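Local coordinates for protein dioxygenase (Pseudomonas brassicacearum, PDB 5V2D) that probably cleaves the central double bond of lignin-derived stilbenes with molecular oxygen, using an iron centre held by four histidines, at residues A[244-256]-A[270-284]. Numbering follows the deposited sequence.
Sequences TERYVVFPLIPLT and QWQPDLPQLFAVVPR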
# COMPACT_ATOMS: atom_id res chain seq x y z
N THR A 244 -3.76 -0.78 18.09
CA THR A 244 -2.89 -0.99 19.22
C THR A 244 -3.50 -2.09 20.05
O THR A 244 -4.51 -2.68 19.68
CB THR A 244 -2.62 0.30 20.03
OG1 THR A 244 -3.76 0.68 20.77
CG2 THR A 244 -2.26 1.48 19.13
N GLU A 245 -2.91 -2.35 21.22
CA GLU A 245 -3.50 -3.41 22.10
C GLU A 245 -4.89 -3.05 22.50
O GLU A 245 -5.74 -3.88 22.52
CB GLU A 245 -2.64 -3.59 23.37
CG GLU A 245 -1.30 -4.29 22.99
CD GLU A 245 -0.21 -4.18 24.06
OE1 GLU A 245 0.24 -3.02 24.46
OE2 GLU A 245 0.18 -5.30 24.47
N ARG A 246 -5.14 -1.78 22.80
CA ARG A 246 -6.43 -1.36 23.29
C ARG A 246 -7.21 -0.39 22.43
O ARG A 246 -8.37 -0.12 22.76
CB ARG A 246 -6.25 -0.76 24.71
CG ARG A 246 -5.94 -1.86 25.76
CD ARG A 246 -5.22 -1.26 26.95
NE ARG A 246 -3.83 -0.88 26.63
CZ ARG A 246 -2.75 -1.65 26.75
NH1 ARG A 246 -2.82 -2.90 27.17
NH2 ARG A 246 -1.54 -1.16 26.40
N TYR A 247 -6.61 0.17 21.37
CA TYR A 247 -7.29 1.21 20.59
C TYR A 247 -7.12 0.99 19.09
O TYR A 247 -6.24 0.26 18.64
CB TYR A 247 -6.75 2.60 20.92
CG TYR A 247 -7.07 2.99 22.32
CD1 TYR A 247 -8.33 3.48 22.66
CD2 TYR A 247 -6.14 2.78 23.33
CE1 TYR A 247 -8.65 3.73 23.96
CE2 TYR A 247 -6.45 3.04 24.67
CZ TYR A 247 -7.69 3.55 24.96
OH TYR A 247 -8.04 3.83 26.21
N VAL A 248 -7.99 1.64 18.34
CA VAL A 248 -7.92 1.73 16.89
C VAL A 248 -7.97 3.23 16.56
O VAL A 248 -8.70 3.96 17.19
CB VAL A 248 -9.12 0.99 16.32
CG1 VAL A 248 -9.24 1.21 14.84
CG2 VAL A 248 -8.94 -0.49 16.58
N VAL A 249 -7.19 3.68 15.57
CA VAL A 249 -7.16 5.06 15.13
C VAL A 249 -7.39 5.10 13.61
O VAL A 249 -6.69 4.40 12.85
CB VAL A 249 -5.80 5.70 15.43
CG1 VAL A 249 -5.79 7.16 14.98
CG2 VAL A 249 -5.51 5.59 16.92
N PHE A 250 -8.36 5.90 13.19
CA PHE A 250 -8.69 6.12 11.77
C PHE A 250 -8.19 7.54 11.39
O PHE A 250 -8.74 8.53 11.84
CB PHE A 250 -10.18 6.15 11.58
CG PHE A 250 -10.86 4.84 11.78
CD1 PHE A 250 -10.97 4.28 13.05
CD2 PHE A 250 -11.61 4.28 10.73
CE1 PHE A 250 -11.63 3.06 13.26
CE2 PHE A 250 -12.34 3.06 10.91
CZ PHE A 250 -12.34 2.46 12.18
N PRO A 251 -7.20 7.62 10.53
CA PRO A 251 -6.75 8.95 10.04
C PRO A 251 -7.57 9.33 8.82
O PRO A 251 -7.47 8.71 7.75
CB PRO A 251 -5.25 8.74 9.71
CG PRO A 251 -4.98 7.30 10.11
CD PRO A 251 -6.26 6.57 10.14
N LEU A 252 -8.38 10.37 8.92
CA LEU A 252 -9.13 10.89 7.79
C LEU A 252 -8.29 11.93 7.08
O LEU A 252 -8.02 13.02 7.61
CB LEU A 252 -10.45 11.56 8.23
CG LEU A 252 -11.58 10.57 8.37
CD1 LEU A 252 -11.28 9.67 9.55
CD2 LEU A 252 -12.89 11.25 8.57
N ILE A 253 -7.86 11.58 5.89
CA ILE A 253 -7.07 12.44 5.02
C ILE A 253 -8.04 13.51 4.42
O ILE A 253 -9.19 13.17 4.12
CB ILE A 253 -6.47 11.59 3.90
CG1 ILE A 253 -5.48 10.57 4.50
CG2 ILE A 253 -5.76 12.44 2.86
CD1 ILE A 253 -5.15 9.41 3.55
N PRO A 254 -7.58 14.78 4.29
CA PRO A 254 -8.49 15.81 3.75
C PRO A 254 -8.80 15.72 2.25
O PRO A 254 -8.75 16.74 1.54
CB PRO A 254 -7.74 17.16 4.02
CG PRO A 254 -6.59 16.84 4.84
CD PRO A 254 -6.33 15.34 4.81
N LEU A 255 -9.14 14.53 1.79
CA LEU A 255 -9.58 14.25 0.45
C LEU A 255 -11.05 13.86 0.60
O LEU A 255 -11.33 12.75 1.15
CB LEU A 255 -8.83 13.04 -0.10
CG LEU A 255 -7.45 13.31 -0.60
CD1 LEU A 255 -6.71 12.02 -0.91
CD2 LEU A 255 -7.45 14.21 -1.85
N THR A 256 -11.98 14.69 0.11
CA THR A 256 -13.42 14.46 0.33
C THR A 256 -14.15 14.01 -0.89
O THR A 256 -13.70 14.23 -2.02
CB THR A 256 -14.14 15.73 0.88
OG1 THR A 256 -13.88 16.85 0.03
CG2 THR A 256 -13.57 16.06 2.22
N GLN A 270 -11.45 15.03 -3.78
CA GLN A 270 -10.92 16.37 -3.98
C GLN A 270 -10.20 16.88 -2.73
O GLN A 270 -10.75 16.87 -1.64
CB GLN A 270 -12.12 17.31 -4.28
CG GLN A 270 -11.70 18.72 -4.69
CD GLN A 270 -12.89 19.62 -4.91
OE1 GLN A 270 -13.53 20.07 -3.96
NE2 GLN A 270 -13.20 19.85 -6.14
N TRP A 271 -9.00 17.36 -2.89
CA TRP A 271 -8.24 17.94 -1.76
C TRP A 271 -8.88 19.21 -1.25
O TRP A 271 -9.31 20.03 -2.05
CB TRP A 271 -6.84 18.23 -2.22
CG TRP A 271 -5.95 18.76 -1.15
CD1 TRP A 271 -5.53 20.05 -1.00
CD2 TRP A 271 -5.34 18.01 -0.14
NE1 TRP A 271 -4.73 20.15 0.06
CE2 TRP A 271 -4.57 18.90 0.62
CE3 TRP A 271 -5.34 16.63 0.19
CZ2 TRP A 271 -3.80 18.49 1.71
CZ3 TRP A 271 -4.57 16.23 1.30
CH2 TRP A 271 -3.83 17.15 2.04
N GLN A 272 -8.96 19.32 0.07
CA GLN A 272 -9.51 20.47 0.79
C GLN A 272 -8.35 21.05 1.60
O GLN A 272 -7.92 20.45 2.55
CB GLN A 272 -10.63 20.05 1.69
CG GLN A 272 -11.74 19.25 1.00
CD GLN A 272 -12.34 19.97 -0.21
OE1 GLN A 272 -12.58 21.10 -0.10
NE2 GLN A 272 -12.51 19.32 -1.34
N PRO A 273 -7.77 22.17 1.16
CA PRO A 273 -6.59 22.70 1.84
C PRO A 273 -6.82 23.40 3.20
O PRO A 273 -5.91 23.73 3.88
CB PRO A 273 -6.06 23.73 0.82
CG PRO A 273 -7.30 24.23 0.16
CD PRO A 273 -8.13 22.99 -0.02
N ASP A 274 -8.06 23.55 3.60
CA ASP A 274 -8.44 24.28 4.81
C ASP A 274 -9.25 23.37 5.73
O ASP A 274 -10.12 23.81 6.44
CB ASP A 274 -9.29 25.50 4.38
CG ASP A 274 -10.49 25.11 3.54
OD1 ASP A 274 -10.61 23.91 3.02
OD2 ASP A 274 -11.34 26.02 3.39
N LEU A 275 -9.00 22.07 5.66
CA LEU A 275 -9.71 21.06 6.47
C LEU A 275 -8.66 20.39 7.35
O LEU A 275 -7.70 19.83 6.85
CB LEU A 275 -10.24 19.97 5.59
CG LEU A 275 -11.66 19.50 5.58
CD1 LEU A 275 -11.65 18.07 5.05
CD2 LEU A 275 -12.44 19.68 6.86
N PRO A 276 -8.85 20.44 8.65
CA PRO A 276 -7.89 19.74 9.52
C PRO A 276 -7.79 18.22 9.22
O PRO A 276 -8.77 17.56 8.90
CB PRO A 276 -8.45 20.00 10.91
CG PRO A 276 -9.28 21.25 10.81
CD PRO A 276 -9.85 21.23 9.42
N GLN A 277 -6.58 17.71 9.30
CA GLN A 277 -6.35 16.28 9.45
C GLN A 277 -7.21 15.87 10.63
O GLN A 277 -7.24 16.56 11.65
CB GLN A 277 -4.87 16.00 9.67
CG GLN A 277 -4.03 16.15 8.41
CD GLN A 277 -2.56 16.07 8.71
OE1 GLN A 277 -1.97 15.01 8.65
NE2 GLN A 277 -1.98 17.17 9.13
N LEU A 278 -7.96 14.81 10.49
CA LEU A 278 -8.85 14.38 11.58
C LEU A 278 -8.49 12.91 11.94
O LEU A 278 -8.10 12.13 11.08
CB LEU A 278 -10.24 14.52 11.06
CG LEU A 278 -11.40 14.64 11.96
CD1 LEU A 278 -11.29 15.75 12.99
CD2 LEU A 278 -12.69 14.82 11.15
N PHE A 279 -8.63 12.56 13.22
CA PHE A 279 -8.38 11.20 13.70
C PHE A 279 -9.52 10.76 14.60
O PHE A 279 -9.84 11.50 15.59
CB PHE A 279 -7.08 11.17 14.49
CG PHE A 279 -5.88 11.63 13.70
CD1 PHE A 279 -5.55 12.98 13.60
CD2 PHE A 279 -5.11 10.69 13.02
CE1 PHE A 279 -4.47 13.40 12.90
CE2 PHE A 279 -3.99 11.09 12.32
CZ PHE A 279 -3.65 12.43 12.26
N ALA A 280 -10.11 9.61 14.32
CA ALA A 280 -11.03 8.97 15.25
C ALA A 280 -10.29 7.91 16.06
O ALA A 280 -9.60 7.08 15.51
CB ALA A 280 -12.15 8.32 14.48
N VAL A 281 -10.42 7.94 17.37
CA VAL A 281 -9.73 7.01 18.25
C VAL A 281 -10.79 6.32 19.07
O VAL A 281 -11.66 6.98 19.63
CB VAL A 281 -8.78 7.75 19.20
CG1 VAL A 281 -8.14 6.77 20.14
CG2 VAL A 281 -7.76 8.59 18.48
N VAL A 282 -10.83 5.01 19.01
CA VAL A 282 -11.85 4.27 19.67
C VAL A 282 -11.29 3.02 20.33
O VAL A 282 -10.39 2.39 19.78
CB VAL A 282 -12.97 3.92 18.66
CG1 VAL A 282 -12.53 3.00 17.54
CG2 VAL A 282 -14.14 3.32 19.41
N PRO A 283 -11.84 2.64 21.48
CA PRO A 283 -11.37 1.36 22.04
C PRO A 283 -11.65 0.20 21.14
O PRO A 283 -12.73 0.12 20.51
CB PRO A 283 -12.14 1.19 23.41
CG PRO A 283 -12.58 2.57 23.75
CD PRO A 283 -12.71 3.35 22.44
N ARG A 284 -10.69 -0.71 21.11
CA ARG A 284 -10.72 -1.82 20.23
C ARG A 284 -11.89 -2.76 20.48
O ARG A 284 -12.42 -3.40 19.57
CB ARG A 284 -9.41 -2.53 20.41
CG ARG A 284 -9.12 -3.49 19.30
CD ARG A 284 -7.62 -3.83 19.26
NE ARG A 284 -7.50 -5.24 18.88
CZ ARG A 284 -6.41 -5.94 18.89
NH1 ARG A 284 -6.47 -7.22 18.56
NH2 ARG A 284 -5.24 -5.40 19.25
O HOH W 1 -9.73 15.40 7.11
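Val248 and Val282, Phe250 and Ala280, and Leu252 and Leu278 are the hydrogen-bonded pairs that join strands 247-252 and 276-283 antiparallel, the two inner strands of one blade in the seven-bladed beta-propeller of the carotenoid-oxygenase family. Val249 and Val281 lie side by side on the face that carries Phe279, whose CE2 meets Pro251 CB at 3.7 Å. Beyond Leu252 the strands part, and a water donates to both Leu252 O and Pro276 O. A separate short pair, 255-257 with 269-271, then takes over, flanked by the bond from Gln272 N to Pro254 O. Here Pro254 CG packs against Trp271 CH2 at 3.9 Å and Leu255 CD2 comes to the indole edge.

At the Arg284 end, CB of that residue lies 3.5 Å from Arg246 O, and CG touches Val248 CG2. With CG anti to the backbone N (chi1 -164°) and a bend at chi3, the chain crosses to residues 244-246. CD passes 3.3 Å from Thr244 O, NE and CZ skirt the same oxygen, and NH2 donates to it at 2.8 Å, nearly in the guanidinium plane (N-H...O 158°). NH1 forms salt bridges with Glu217 and Asp192.

Gln272 NE2 donates to Gln270 OE1 (2.9 Å) and Gln270 O, while its CG lies against Thr256 CG2. An alanine here would probably cost Gln270 both bonds and open a gap beside Thr256. Gln270 O takes Thr256 N on one face of its carbonyl plane and Gln272 NE2, at 3.0 Å, on the opposite one.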